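PDB 6U9J: heme utilization carrier protein from Escherichia coli O157:H7, which probably binds heme in the cytosol and carries it onward, with a likely link to anaerobic heme breakdown. Local coordinates for residues 48-51 and 52-56. Numbering follows the deposited sequence.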
loop_
_atom_site.group_PDB
_atom_site.type_symbol
_atom_site.label_atom_id
_atom_site.label_comp_id
_atom_site.label_asym_id
_atom_site.label_seq_id
_atom_site.Cartn_x
_atom_site.Cartn_y
_atom_site.Cartn_z
ATOM N N TRP A 48 4.831 14.633 9.320
ATOM C CA TRP A 48 4.737 14.467 7.876
ATOM C C TRP A 48 5.477 15.586 7.153
ATOM O O TRP A 48 6.321 15.328 6.285
ATOM C CB TRP A 48 3.262 14.422 7.441
ATOM C CG TRP A 48 3.132 13.939 6.023
ATOM C CD1 TRP A 48 3.243 14.682 4.887
ATOM C CD2 TRP A 48 2.954 12.586 5.609
ATOM N NE1 TRP A 48 3.126 13.867 3.775
ATOM C CE2 TRP A 48 2.921 12.581 4.196
ATOM C CE3 TRP A 48 2.799 11.379 6.296
ATOM C CZ2 TRP A 48 2.762 11.402 3.458
ATOM C CZ3 TRP A 48 2.628 10.214 5.564
ATOM C CH2 TRP A 48 2.611 10.234 4.163
ATOM N N ASP A 49 5.179 16.844 7.505
ATOM C CA ASP A 49 5.792 17.979 6.822
ATOM C C ASP A 49 7.310 18.010 7.003
ATOM O O ASP A 49 8.032 18.495 6.120
ATOM C CB ASP A 49 5.167 19.279 7.323
ATOM C CG ASP A 49 3.720 19.459 6.861
ATOM O OD1 ASP A 49 3.241 18.661 6.025
ATOM O OD2 ASP A 49 3.061 20.380 7.370
ATOM N N THR A 50 7.812 17.494 8.130
ATOM C CA THR A 50 9.254 17.443 8.354
ATOM C C THR A 50 9.920 16.422 7.437
ATOM O O THR A 50 10.924 16.728 6.789
ATOM C CB THR A 50 9.538 17.132 9.824
ATOM O OG1 THR A 50 9.066 18.213 10.631
ATOM C CG2 THR A 50 11.039 16.967 10.076
ATOM N N VAL A 51 9.339 15.224 7.326
ATOM C CA VAL A 51 9.929 14.168 6.496
ATOM C C VAL A 51 9.926 14.566 5.027
ATOM O O VAL A 51 10.794 14.145 4.250
ATOM C CB VAL A 51 9.181 12.838 6.737
ATOM C CG1 VAL A 51 9.715 11.699 5.839
ATOM C CG2 VAL A 51 9.278 12.445 8.199
ATOM N N CYS A 52 8.952 15.387 4.620
ATOM C CA CYS A 52 8.885 15.863 3.242
ATOM C C CYS A 52 10.133 16.628 2.822
ATOM O O CYS A 52 10.343 16.842 1.622
ATOM C CB CYS A 52 7.666 16.773 3.059
ATOM S SG CYS A 52 6.084 15.889 2.970
ATOM N N GLU A 53 10.970 17.045 3.772
ATOM C CA GLU A 53 12.166 17.802 3.449
ATOM C C GLU A 53 13.432 16.955 3.415
ATOM O O GLU A 53 14.498 17.482 3.085
ATOM C CB GLU A 53 12.346 18.934 4.461
ATOM C CG GLU A 53 11.139 19.845 4.516
ATOM C CD GLU A 53 11.344 21.028 5.429
ATOM O OE1 GLU A 53 11.172 22.179 4.961
ATOM O OE2 GLU A 53 11.674 20.805 6.611
ATOM N N TRP A 54 13.335 15.660 3.719
ATOM C CA TRP A 54 14.514 14.842 3.995
ATOM C C TRP A 54 15.140 14.207 2.762
ATOM O O TRP A 54 16.208 13.587 2.890
ATOM C CB TRP A 54 14.149 13.732 4.977
ATOM C CG TRP A 54 13.909 14.179 6.376
ATOM C CD1 TRP A 54 14.018 15.449 6.873
ATOM C CD2 TRP A 54 13.533 13.343 7.477
ATOM N NE1 TRP A 54 13.720 15.452 8.216
ATOM C CE2 TRP A 54 13.419 14.172 8.611
ATOM C CE3 TRP A 54 13.281 11.968 7.612
ATOM C CZ2 TRP A 54 13.068 13.672 9.870
ATOM C CZ3 TRP A 54 12.920 11.474 8.859
ATOM C CH2 TRP A 54 12.816 12.329 9.974
ATOM N N GLY A 55 14.521 14.319 1.591
ATOM C CA GLY A 55 15.023 13.597 0.430
ATOM C C GLY A 55 14.392 12.229 0.246
ATOM O O GLY A 55 13.243 12.014 0.640
ATOM N N ASN A 56 15.120 11.287 -0.347
ATOM C CA ASN A 56 14.517 9.999 -0.668
ATOM C C ASN A 56 14.350 9.148 0.585
ATOM O O ASN A 56 15.332 8.811 1.263
ATOM C CB ASN A 56 15.349 9.264 -1.711
ATOM C CG ASN A 56 15.388 10.000 -3.043
ATOM O OD1 ASN A 56 14.353 10.414 -3.569
ATOM N ND2 ASN A 56 16.586 10.157 -3.599
HETATM O O HOH W 1 10.992 13.211 1.667
#
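The W54 indole folds back over V51 at the C-terminal end of helix 44-51, and three backbone N-H groups close that end. C52 N gives its hydrogen to W48 O at 3.1 Å, an i to i+4 bond of the helix. The next two bonds are i to i+3 and tighten the chain. E53 N donates to T50 O at 3.0 Å. W54 N donates to V51 O, also at 3.0 Å, and closes a type I turn from V51 to W54. Both donors stand above the carbonyl plane of their acceptor rather than in it. V51 O takes a second hydrogen from a water at 2.8 Å, and the same water also donates to G55 O. V51 O therefore accepts two hydrogens.

The indole lies across the last helical turn. V51 CA sits over the face of its five-membered ring, 3.9 Å from the centroid, a CH-pi contact. V51 CG2 reaches the six-membered ring at CZ3. With T50 chi1 at -65°, OG1 lies beside the backbone N and CG2 is directed to the indole, 3.6 Å from W54 NE1. C52 SG approaches the W48 ring obliquely, 3.6 Å from W48 CD1, as a sulfur-aromatic contact. T50 OG1 and W48 NE1 find their partners outside, at T46 O and P75 O.

This helix end leads into strand 56-62. W54 packs on A149, F150 and L153 of helix 144-157, while V51 and W54 both touch I119 of strand 114-122. W48 lies against F121 of the same strand and meets F84 of strand 83-86 edge-to-face.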